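Local coordinates for periplasmic protein (Legionella pneumophila subsp. pneumophila, PDB 4FGQ) that is a calcium-dependent periplasmic protease, probably a cysteine protease with a papain-like, transglutaminase-related fold that hydrolyses peptide bonds, at residues A[70-75]-A[155-160]; A[92-97]-A[160-165]; A[44-49]-A[100-105]; A[109-114]-A[118-123]. All coordinates share one frame; numbering follows the deposited sequence.

Interaction 1 (A[70-75]-A[155-160]); sequences DYWKSP and PVYSFN
Trp72 meets Tyr157 and Phe159 in a small aromatic cluster, largely buried, that joins the loop leading into helix 75-81 to strand 153-159 of the antiparallel sheet in this transglutaminase-like cysteine proteinase fold. The two backbones stay far apart, with CA of Trp72 and CA of Phe159 separated by 13.7 Å, and the gap is bridged by rings reaching out from opposite directions. Trp72 advances the far end of its six-membered ring. The closest approach is from Trp72 CZ3 to Phe159 CZ, 3.4 Å. Trp72 CH2 is not far behind, at 3.6 Å from Phe159 CZ. The two planes lie within 22° of parallel, yet they are slid apart until the centroids are 5.3 Å from one another, and little of one ring covers the other. The Phe159 ring is directed at the indole by a CG placed between the backbone N and the carbonyl carbon (chi1 63°), and Tyr157, two residues earlier on the same face of the strand, adopts a similar torsion (72°). Tyr157 itself belongs, with Val156, to a classic beta bulge opposite Tyr111. The other surroundings of Trp72 include Trp185 and Leu188 of helix 183-192 and Ile91 of helix 86-100. The calcium-site residue Glu87 lies close to the indole, and Tyr71 belongs to the same site, although no calcium is bound here, so the cluster lies beside that site. Tyr157 brings its hydroxyl up to the indole edge, near the ring plane, where OH stands 3.8 Å from Trp72 CH2.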
# COMPACT_ATOMS: atom_id res chain seq x y z
N ASP A 70 -15.90 -0.66 -1.80
CA ASP A 70 -16.00 -1.27 -0.47
C ASP A 70 -15.02 -2.43 -0.26
O ASP A 70 -14.57 -2.67 0.85
CB ASP A 70 -17.42 -1.76 -0.19
CG ASP A 70 -18.37 -0.63 0.13
OD1 ASP A 70 -17.94 0.54 0.21
OD2 ASP A 70 -19.56 -0.93 0.32
N TYR A 71 -14.71 -3.15 -1.33
CA TYR A 71 -13.84 -4.32 -1.24
C TYR A 71 -12.37 -3.94 -1.21
O TYR A 71 -11.91 -3.15 -2.04
CB TYR A 71 -14.10 -5.25 -2.43
CG TYR A 71 -13.37 -6.57 -2.38
CD1 TYR A 71 -12.21 -6.78 -3.11
CD2 TYR A 71 -13.85 -7.62 -1.61
CE1 TYR A 71 -11.55 -7.99 -3.07
CE2 TYR A 71 -13.19 -8.83 -1.56
CZ TYR A 71 -12.04 -9.01 -2.30
OH TYR A 71 -11.39 -10.22 -2.25
N TRP A 72 -11.62 -4.49 -0.25
CA TRP A 72 -10.18 -4.25 -0.15
C TRP A 72 -9.42 -5.40 -0.81
O TRP A 72 -9.61 -6.56 -0.43
CB TRP A 72 -9.73 -4.15 1.31
CG TRP A 72 -10.18 -2.92 2.03
CD1 TRP A 72 -11.18 -2.06 1.66
CD2 TRP A 72 -9.65 -2.40 3.26
NE1 TRP A 72 -11.30 -1.04 2.59
CE2 TRP A 72 -10.36 -1.23 3.57
CE3 TRP A 72 -8.63 -2.82 4.12
CZ2 TRP A 72 -10.10 -0.48 4.72
CZ3 TRP A 72 -8.36 -2.07 5.26
CH2 TRP A 72 -9.10 -0.91 5.55
N LYS A 73 -8.56 -5.08 -1.78
CA LYS A 73 -7.82 -6.10 -2.51
C LYS A 73 -6.52 -6.50 -1.83
O LYS A 73 -5.76 -5.64 -1.39
CB LYS A 73 -7.46 -5.60 -3.92
CG LYS A 73 -8.64 -5.22 -4.79
CD LYS A 73 -8.15 -4.91 -6.22
CE LYS A 73 -9.24 -4.28 -7.06
NZ LYS A 73 -8.83 -4.17 -8.50
N SER A 74 -6.26 -7.81 -1.77
CA SER A 74 -4.93 -8.29 -1.39
C SER A 74 -3.95 -7.92 -2.48
O SER A 74 -4.37 -7.66 -3.60
CB SER A 74 -4.94 -9.81 -1.21
OG SER A 74 -5.08 -10.47 -2.44
N PRO A 75 -2.65 -7.90 -2.16
CA PRO A 75 -1.61 -7.64 -3.16
C PRO A 75 -1.75 -8.52 -4.41
O PRO A 75 -1.64 -8.01 -5.52
CB PRO A 75 -0.32 -7.97 -2.42
CG PRO A 75 -0.64 -7.58 -0.98
CD PRO A 75 -2.09 -7.95 -0.79
N PRO A 155 -5.71 13.05 8.43
CA PRO A 155 -5.82 11.65 8.86
C PRO A 155 -7.01 11.41 9.81
O PRO A 155 -7.32 12.23 10.68
CB PRO A 155 -4.50 11.41 9.59
CG PRO A 155 -3.55 12.37 8.95
CD PRO A 155 -4.38 13.61 8.71
N VAL A 156 -7.65 10.26 9.63
CA VAL A 156 -8.73 9.80 10.48
C VAL A 156 -8.27 8.59 11.31
O VAL A 156 -8.44 8.58 12.53
CB VAL A 156 -9.97 9.46 9.64
CG1 VAL A 156 -11.11 8.95 10.52
CG2 VAL A 156 -10.41 10.70 8.89
N TYR A 157 -7.71 7.59 10.65
CA TYR A 157 -7.12 6.46 11.37
C TYR A 157 -6.02 5.85 10.54
O TYR A 157 -5.90 6.14 9.35
CB TYR A 157 -8.18 5.39 11.72
CG TYR A 157 -8.70 4.57 10.55
CD1 TYR A 157 -8.07 3.39 10.17
CD2 TYR A 157 -9.85 4.95 9.86
CE1 TYR A 157 -8.55 2.63 9.12
CE2 TYR A 157 -10.33 4.19 8.81
CZ TYR A 157 -9.68 3.03 8.44
OH TYR A 157 -10.14 2.27 7.40
N SER A 158 -5.18 5.03 11.17
CA SER A 158 -4.13 4.34 10.44
C SER A 158 -3.98 2.93 10.99
O SER A 158 -4.46 2.63 12.09
CB SER A 158 -2.80 5.11 10.51
OG SER A 158 -2.34 5.20 11.85
N PHE A 159 -3.36 2.05 10.22
CA PHE A 159 -3.25 0.66 10.63
C PHE A 159 -2.12 -0.05 9.90
O PHE A 159 -1.63 0.41 8.87
CB PHE A 159 -4.58 -0.07 10.37
CG PHE A 159 -4.96 -0.13 8.93
CD1 PHE A 159 -4.69 -1.25 8.18
CD2 PHE A 159 -5.59 0.96 8.32
CE1 PHE A 159 -5.04 -1.31 6.83
CE2 PHE A 159 -5.95 0.91 6.98
CZ PHE A 159 -5.67 -0.23 6.24
N ASN A 160 -1.70 -1.19 10.45
CA ASN A 160 -0.83 -2.11 9.72
C ASN A 160 -1.15 -3.54 10.16
O ASN A 160 -2.18 -3.77 10.79
CB ASN A 160 0.66 -1.75 9.90
CG ASN A 160 1.08 -1.65 11.35
OD1 ASN A 160 0.47 -2.26 12.23
ND2 ASN A 160 2.12 -0.86 11.61

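Interaction 2 (A[92-97]-A[160-165]); sequences IKYFTL and NAEGLW
Tyr94 extends from helix 86-100 to the tight turn between strands 153-159 and 164-166, and its hydroxyl oxygen accepts a hydrogen bond from the backbone N of Ala161. That bond, from Ala161 N to Tyr94 OH, is 3.0 Å long and close to straight, with 162° at the hydrogen. The turn it grips is an Asx turn built on Asn160. Around the phenol end, the methyl of Ala161 presses close, its CB 3.3 Å from Tyr94 OH, while CB of Asn160 lies obliquely to the ring, 3.6 Å from Tyr94 CE1. The ring gets there because CG of Tyr94 stands opposite the backbone N (chi1 165°), sending the phenol outward from the helix.

One shell further out, the polar end is shared with Ser104: in one of its two conformers, OG is hydrogen-bonded to both Tyr94 OH and Glu162 OE2, which would give the tyrosine oxygen a second partner in the loop before strand 107-114. The shape of the turn is set by Asn160 itself. Its backbone N donates to the carbonyl of Gly163, and its ND2 reaches out to the carbonyl of Leu107, which fixes the rotation of the amide and ties the turn to the neighbouring strand. The carboxamide oxygen is gripped twice from within the turn. Glu162 N approaches Asn160 OD1 at 3.0 Å from above the amide plane, whereas Gly163 N lies 2.9 Å from Asn160 OD1, nearly in line with its C=O bond.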
# COMPACT_ATOMS: atom_id res chain seq x y z
N ILE A 92 -0.80 -2.69 -1.25
CA ILE A 92 0.29 -3.41 -1.90
C ILE A 92 1.64 -2.73 -1.67
O ILE A 92 2.66 -3.41 -1.52
CB ILE A 92 0.01 -3.73 -3.40
CG1 ILE A 92 1.11 -4.64 -3.95
CG2 ILE A 92 -0.10 -2.45 -4.23
CD1 ILE A 92 0.70 -5.41 -5.21
N LYS A 93 1.65 -1.40 -1.59
CA LYS A 93 2.89 -0.70 -1.26
C LYS A 93 3.39 -1.11 0.12
O LYS A 93 4.59 -1.33 0.32
CB LYS A 93 2.70 0.82 -1.32
CG LYS A 93 2.59 1.37 -2.74
CD LYS A 93 2.28 2.86 -2.70
CE LYS A 93 1.89 3.38 -4.09
NZ LYS A 93 1.56 4.85 -4.01
N TYR A 94 2.46 -1.19 1.07
CA TYR A 94 2.78 -1.59 2.44
C TYR A 94 3.41 -2.98 2.46
O TYR A 94 4.52 -3.15 2.98
CB TYR A 94 1.52 -1.55 3.33
CG TYR A 94 1.71 -2.28 4.65
CD1 TYR A 94 2.43 -1.71 5.69
CD2 TYR A 94 1.20 -3.56 4.83
CE1 TYR A 94 2.61 -2.40 6.91
CE2 TYR A 94 1.39 -4.26 6.01
CZ TYR A 94 2.09 -3.67 7.05
OH TYR A 94 2.25 -4.38 8.22
N PHE A 95 2.73 -3.98 1.91
CA PHE A 95 3.26 -5.34 1.98
C PHE A 95 4.58 -5.48 1.24
O PHE A 95 5.47 -6.22 1.67
CB PHE A 95 2.23 -6.36 1.49
CG PHE A 95 1.19 -6.70 2.52
CD1 PHE A 95 1.55 -7.41 3.66
CD2 PHE A 95 -0.13 -6.29 2.36
CE1 PHE A 95 0.60 -7.72 4.63
CE2 PHE A 95 -1.08 -6.60 3.32
CZ PHE A 95 -0.72 -7.31 4.46
N THR A 96 4.74 -4.74 0.16
CA THR A 96 5.95 -4.83 -0.63
C THR A 96 7.13 -4.21 0.13
O THR A 96 8.22 -4.77 0.14
CB THR A 96 5.78 -4.16 -1.99
OG1 THR A 96 4.72 -4.81 -2.70
CG2 THR A 96 7.05 -4.27 -2.83
N LEU A 97 6.88 -3.08 0.79
CA LEU A 97 7.93 -2.45 1.60
C LEU A 97 8.36 -3.33 2.77
O LEU A 97 9.55 -3.41 3.08
CB LEU A 97 7.51 -1.05 2.06
CG LEU A 97 7.67 -0.04 0.92
CD1 LEU A 97 6.80 1.19 1.16
CD2 LEU A 97 9.16 0.37 0.76
N ASN A 160 -1.70 -1.19 10.45
CA ASN A 160 -0.83 -2.11 9.72
C ASN A 160 -1.15 -3.54 10.16
O ASN A 160 -2.18 -3.77 10.79
CB ASN A 160 0.66 -1.75 9.90
CG ASN A 160 1.08 -1.65 11.35
OD1 ASN A 160 0.47 -2.26 12.23
ND2 ASN A 160 2.12 -0.86 11.61
N ALA A 161 -0.28 -4.49 9.84
CA ALA A 161 -0.57 -5.88 10.19
C ALA A 161 -0.71 -6.08 11.69
O ALA A 161 -1.36 -7.03 12.14
CB ALA A 161 0.47 -6.82 9.61
N GLU A 162 -0.11 -5.18 12.48
CA GLU A 162 -0.07 -5.37 13.92
C GLU A 162 -1.12 -4.56 14.68
O GLU A 162 -1.75 -5.08 15.61
CB GLU A 162 1.32 -5.03 14.48
CG GLU A 162 2.42 -6.00 14.07
CD GLU A 162 2.98 -5.72 12.69
OE1 GLU A 162 3.31 -6.69 11.98
OE2 GLU A 162 3.09 -4.52 12.32
N GLY A 163 -1.31 -3.30 14.30
CA GLY A 163 -2.13 -2.41 15.09
C GLY A 163 -3.09 -1.54 14.31
O GLY A 163 -3.10 -1.53 13.08
N LEU A 164 -3.90 -0.80 15.06
CA LEU A 164 -4.88 0.14 14.53
C LEU A 164 -4.85 1.35 15.45
O LEU A 164 -4.95 1.21 16.67
CB LEU A 164 -6.27 -0.49 14.56
CG LEU A 164 -7.45 0.46 14.39
CD1 LEU A 164 -7.49 0.96 12.95
CD2 LEU A 164 -8.76 -0.23 14.76
N TRP A 165 -4.71 2.54 14.88
CA TRP A 165 -4.59 3.76 15.66
C TRP A 165 -5.58 4.83 15.19
O TRP A 165 -5.69 5.08 14.00
CB TRP A 165 -3.17 4.33 15.52
CG TRP A 165 -2.09 3.45 16.06
CD1 TRP A 165 -1.54 3.49 17.31
CD2 TRP A 165 -1.40 2.40 15.36
NE1 TRP A 165 -0.56 2.52 17.43
CE2 TRP A 165 -0.46 1.84 16.24
CE3 TRP A 165 -1.50 1.87 14.07
CZ2 TRP A 165 0.37 0.78 15.88
CZ3 TRP A 165 -0.67 0.83 13.71
CH2 TRP A 165 0.26 0.30 14.61

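Interaction 3 (A[44-49]-A[100-105]); sequences KIQLEK and VGVPSD
Gln46 slides past Val100 and Val102 in the opposite direction, and these three buried residues form the tight part of the contact between helix 43-55 and the chain that leaves helix 86-100. The glutamine chain is extended beyond CG, so its amide reaches both valines. CG2 of Val100 rests against the amide end, 3.8 Å from Gln46 NE2, and CG2 of Val102 touches Gln46 OE1 at 3.4 Å. Val102 also packs back on Leu97 of helix 86-100, and Val100 reaches Ile35 and Leu38 of helix 22-38.

The outer side is different in character. Gly101, exposed where the chain leaves helical angles after helix 86-100, forms a Schellman motif with a positive phi of 117°, and Pro103 and Asp105 continue along the surface without touching the helix segment. On helix 43-55 the exposed Lys44 pairs instead with Glu48, one turn on, in a salt bridge of 3.3 Å between Lys44 NZ and Glu48 OE2.

At the buried end, Gln46 NE2 is hydrogen-bonded to the carbonyl of Leu38 and stands 3.3 Å from Val100 O. The bond to Leu38 implies a fixed rotation of the amide, which turns its oxygen to a methyl group.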
# COMPACT_ATOMS: atom_id res chain seq x y z
N LYS A 44 15.31 5.34 1.67
CA LYS A 44 14.70 6.35 0.81
C LYS A 44 14.45 5.81 -0.59
O LYS A 44 13.39 6.06 -1.19
CB LYS A 44 15.59 7.59 0.75
CG LYS A 44 15.17 8.57 -0.30
CD LYS A 44 14.16 9.55 0.23
CE LYS A 44 14.77 10.95 0.26
NZ LYS A 44 15.21 11.41 -1.09
N ILE A 45 15.41 5.04 -1.10
CA ILE A 45 15.29 4.42 -2.42
C ILE A 45 14.20 3.34 -2.42
O ILE A 45 13.43 3.21 -3.37
CB ILE A 45 16.64 3.79 -2.87
CG1 ILE A 45 17.69 4.89 -3.09
CG2 ILE A 45 16.46 2.94 -4.13
CD1 ILE A 45 17.35 5.87 -4.21
N GLN A 46 14.13 2.58 -1.33
CA GLN A 46 13.10 1.56 -1.22
C GLN A 46 11.73 2.20 -1.26
O GLN A 46 10.84 1.72 -1.98
CB GLN A 46 13.28 0.74 0.07
CG GLN A 46 14.60 -0.04 0.11
CD GLN A 46 14.78 -0.73 1.45
OE1 GLN A 46 14.42 -0.18 2.49
NE2 GLN A 46 15.32 -1.95 1.44
N LEU A 47 11.54 3.27 -0.50
CA LEU A 47 10.26 3.99 -0.49
C LEU A 47 9.92 4.53 -1.88
O LEU A 47 8.80 4.36 -2.40
CB LEU A 47 10.29 5.14 0.52
CG LEU A 47 10.40 4.74 2.00
CD1 LEU A 47 10.69 5.95 2.88
CD2 LEU A 47 9.10 4.09 2.45
N GLU A 48 10.89 5.19 -2.49
CA GLU A 48 10.67 5.83 -3.79
C GLU A 48 10.32 4.83 -4.89
O GLU A 48 9.40 5.06 -5.68
CB GLU A 48 11.89 6.65 -4.19
CG GLU A 48 12.05 7.92 -3.39
CD GLU A 48 13.28 8.70 -3.79
OE1 GLU A 48 14.11 8.17 -4.57
OE2 GLU A 48 13.42 9.85 -3.31
N LYS A 49 11.04 3.72 -4.93
CA LYS A 49 10.85 2.77 -6.02
C LYS A 49 9.61 1.89 -5.84
O LYS A 49 8.95 1.55 -6.81
CB LYS A 49 12.13 1.96 -6.27
CG LYS A 49 13.24 2.83 -6.84
CD LYS A 49 14.50 2.02 -7.17
CE LYS A 49 15.59 2.94 -7.72
NZ LYS A 49 16.86 2.22 -8.02
N VAL A 100 10.74 -5.94 1.42
CA VAL A 100 12.10 -5.56 1.05
C VAL A 100 12.92 -5.20 2.28
O VAL A 100 14.14 -4.98 2.18
CB VAL A 100 12.18 -4.43 -0.01
CG1 VAL A 100 11.33 -4.76 -1.24
CG2 VAL A 100 11.77 -3.11 0.57
N GLY A 101 12.27 -5.14 3.43
CA GLY A 101 12.98 -4.94 4.67
C GLY A 101 12.71 -3.67 5.47
O GLY A 101 13.32 -3.48 6.51
N VAL A 102 11.81 -2.81 5.01
CA VAL A 102 11.39 -1.70 5.86
C VAL A 102 10.60 -2.28 7.03
O VAL A 102 9.64 -3.03 6.81
CB VAL A 102 10.51 -0.70 5.09
CG1 VAL A 102 10.07 0.43 6.01
CG2 VAL A 102 11.28 -0.15 3.89
N PRO A 103 10.99 -1.97 8.28
CA PRO A 103 10.27 -2.52 9.44
C PRO A 103 8.79 -2.14 9.41
O PRO A 103 8.47 -0.98 9.16
CB PRO A 103 10.98 -1.86 10.63
CG PRO A 103 12.38 -1.61 10.11
CD PRO A 103 12.15 -1.16 8.69
N SER A 104 7.90 -3.10 9.65
CA SER A 104 6.46 -2.82 9.57
C SER A 104 6.03 -1.75 10.55
O SER A 104 5.07 -1.01 10.29
CB SER A 104 5.63 -4.09 9.77
OG SER A 104 4.24 -3.78 9.92
N ASP A 105 6.72 -1.62 11.68
CA ASP A 105 6.29 -0.60 12.65
C ASP A 105 6.51 0.83 12.16
O ASP A 105 5.93 1.77 12.71
CB ASP A 105 6.84 -0.83 14.07
CG ASP A 105 8.35 -0.80 14.16
OD1 ASP A 105 8.87 -0.95 15.28
OD2 ASP A 105 9.03 -0.63 13.12

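Interaction 4 (A[109-114]-A[118-123]); sequences ITYAAS and NQAHMV
Thr110 and Val123 pair within the antiparallel beta hairpin of strands 107-114 and 119-126, where hydrogen-bonded and non-hydrogen-bonded pairs follow one another as far as Ala113 with Ala120, the two short segments running at 140°. Thr110 N donates to Val123 O at 2.8 Å and receives the return bond on its own carbonyl; Ala112 and His121 make the next such pair, His121 N reaching Ala112 O at 2.7 Å. Near the turn, Asn118 and Gln119 both face Ser114 in a G1 beta bulge. Here Ser114 N donates to Gln119 O at 2.9 Å, while the bond from Asn118 N to Ser114 O is weak.

One face of the hairpin carries Tyr111, Ala113, Ala120 and Met122. Met122 is bent at both chi2 and chi3, which folds its thioether back across the neighbouring strand: SD lies 3.6 Å from Tyr111 CB, and CE meets the tyrosine ring at its edge, close to the ring plane. This is a Met-aromatic contact with the sulfur at the edge. Nearer the backbone, CG of Met122, placed by chi1, lies 3.7 Å from CG2 of Ile109. Farther along, Met122 touches Trp72 and the calcium ligand Glu87.

The other face includes Thr110, Ala112, Ser114 and His121. The imidazole of His121 leads away from the hairpin, touching Cys86 and bonding through NE2 to Asp138 OD1, consistent with the Cys-His-Asp triad of transglutaminase-like cysteine proteinases. Back on the first face, the far end of the Tyr111 ring leans on Ala120, whose CB is 3.3 Å from Tyr111 OH.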
# COMPACT_ATOMS: atom_id res chain seq x y z
N ILE A 109 -0.74 2.27 7.01
CA ILE A 109 -1.70 2.60 5.98
C ILE A 109 -2.68 3.60 6.60
O ILE A 109 -3.22 3.36 7.69
CB ILE A 109 -2.44 1.34 5.51
CG1 ILE A 109 -1.44 0.32 4.96
CG2 ILE A 109 -3.50 1.70 4.47
CD1 ILE A 109 -2.02 -1.11 4.82
N THR A 110 -2.91 4.73 5.93
CA THR A 110 -3.61 5.84 6.56
C THR A 110 -4.86 6.25 5.81
O THR A 110 -4.79 6.58 4.63
CB THR A 110 -2.71 7.08 6.66
OG1 THR A 110 -1.54 6.75 7.42
CG2 THR A 110 -3.43 8.24 7.35
N TYR A 111 -5.98 6.25 6.51
CA TYR A 111 -7.26 6.70 5.96
C TYR A 111 -7.40 8.16 6.34
O TYR A 111 -7.39 8.52 7.52
CB TYR A 111 -8.37 5.86 6.58
CG TYR A 111 -9.79 6.16 6.15
CD1 TYR A 111 -10.43 5.35 5.23
CD2 TYR A 111 -10.51 7.18 6.73
CE1 TYR A 111 -11.75 5.58 4.87
CE2 TYR A 111 -11.82 7.42 6.38
CZ TYR A 111 -12.43 6.62 5.45
OH TYR A 111 -13.75 6.85 5.10
N ALA A 112 -7.52 9.02 5.33
CA ALA A 112 -7.56 10.45 5.55
C ALA A 112 -8.76 11.07 4.84
O ALA A 112 -9.27 10.53 3.86
CB ALA A 112 -6.27 11.10 5.05
N ALA A 113 -9.22 12.20 5.35
CA ALA A 113 -10.20 13.00 4.62
C ALA A 113 -9.40 13.87 3.64
O ALA A 113 -8.45 14.55 4.05
CB ALA A 113 -10.98 13.87 5.58
N SER A 114 -9.75 13.86 2.35
CA SER A 114 -9.14 14.82 1.43
C SER A 114 -9.97 16.09 1.46
O SER A 114 -11.15 16.08 1.08
CB SER A 114 -9.05 14.27 0.01
OG SER A 114 -8.72 15.34 -0.87
N ASN A 118 -12.98 16.39 -1.16
CA ASN A 118 -14.20 16.22 -0.37
C ASN A 118 -14.65 14.76 -0.38
O ASN A 118 -15.83 14.45 -0.57
CB ASN A 118 -15.30 17.15 -0.87
CG ASN A 118 -14.91 18.62 -0.76
OD1 ASN A 118 -14.39 19.06 0.27
ND2 ASN A 118 -15.13 19.37 -1.83
N GLN A 119 -13.69 13.87 -0.18
CA GLN A 119 -13.95 12.45 -0.02
C GLN A 119 -12.80 11.81 0.73
O GLN A 119 -11.72 12.39 0.85
CB GLN A 119 -14.14 11.77 -1.38
CG GLN A 119 -12.90 11.77 -2.27
CD GLN A 119 -13.22 11.28 -3.66
OE1 GLN A 119 -14.34 11.46 -4.14
NE2 GLN A 119 -12.26 10.63 -4.30
N ALA A 120 -13.03 10.60 1.23
CA ALA A 120 -11.97 9.88 1.93
C ALA A 120 -10.89 9.46 0.93
O ALA A 120 -11.16 9.21 -0.25
CB ALA A 120 -12.53 8.68 2.67
N HIS A 121 -9.65 9.40 1.41
CA HIS A 121 -8.53 9.03 0.57
C HIS A 121 -7.50 8.29 1.40
O HIS A 121 -7.13 8.75 2.48
CB HIS A 121 -7.88 10.28 -0.01
CG HIS A 121 -6.85 9.98 -1.06
ND1 HIS A 121 -7.19 9.45 -2.29
CD2 HIS A 121 -5.51 10.13 -1.07
CE1 HIS A 121 -6.09 9.28 -3.01
NE2 HIS A 121 -5.06 9.69 -2.29
N MET A 122 -7.02 7.16 0.90
CA MET A 122 -6.06 6.33 1.63
C MET A 122 -4.67 6.51 1.05
O MET A 122 -4.50 6.54 -0.18
CB MET A 122 -6.47 4.86 1.54
CG MET A 122 -5.76 3.91 2.50
SD MET A 122 -6.60 3.84 4.11
CE MET A 122 -7.98 2.74 3.83
N VAL A 123 -3.68 6.62 1.93
CA VAL A 123 -2.28 6.72 1.53
C VAL A 123 -1.48 5.78 2.41
O VAL A 123 -2.03 5.17 3.32
CB VAL A 123 -1.73 8.14 1.70
CG1 VAL A 123 -2.50 9.12 0.79
CG2 VAL A 123 -1.83 8.57 3.17

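Strand 153-159 connects most of this network: in interaction 1 it receives the tryptophan beside the calcium site, empty in this model, and it pairs with strand 107-114 of interaction 4, Phe159 O accepting from Ile109 N at 2.8 Å. These two contacts have centres about 10 Å apart, and Trp72 and Met122, one from each, both approach Glu87. His121 of interaction 4 touches Cys86, consistent with an active site there. Interaction 2 shares Asn160 with interaction 1, but its Tyr94 side chain is about 11 Å from that of Glu87. Ser104 links it to segment 100-105: in one of two conformers its OG is 2.7 Å from Tyr94 OH. Interaction 3 lies away from the metal site, about 21 Å from interaction 4 between centres.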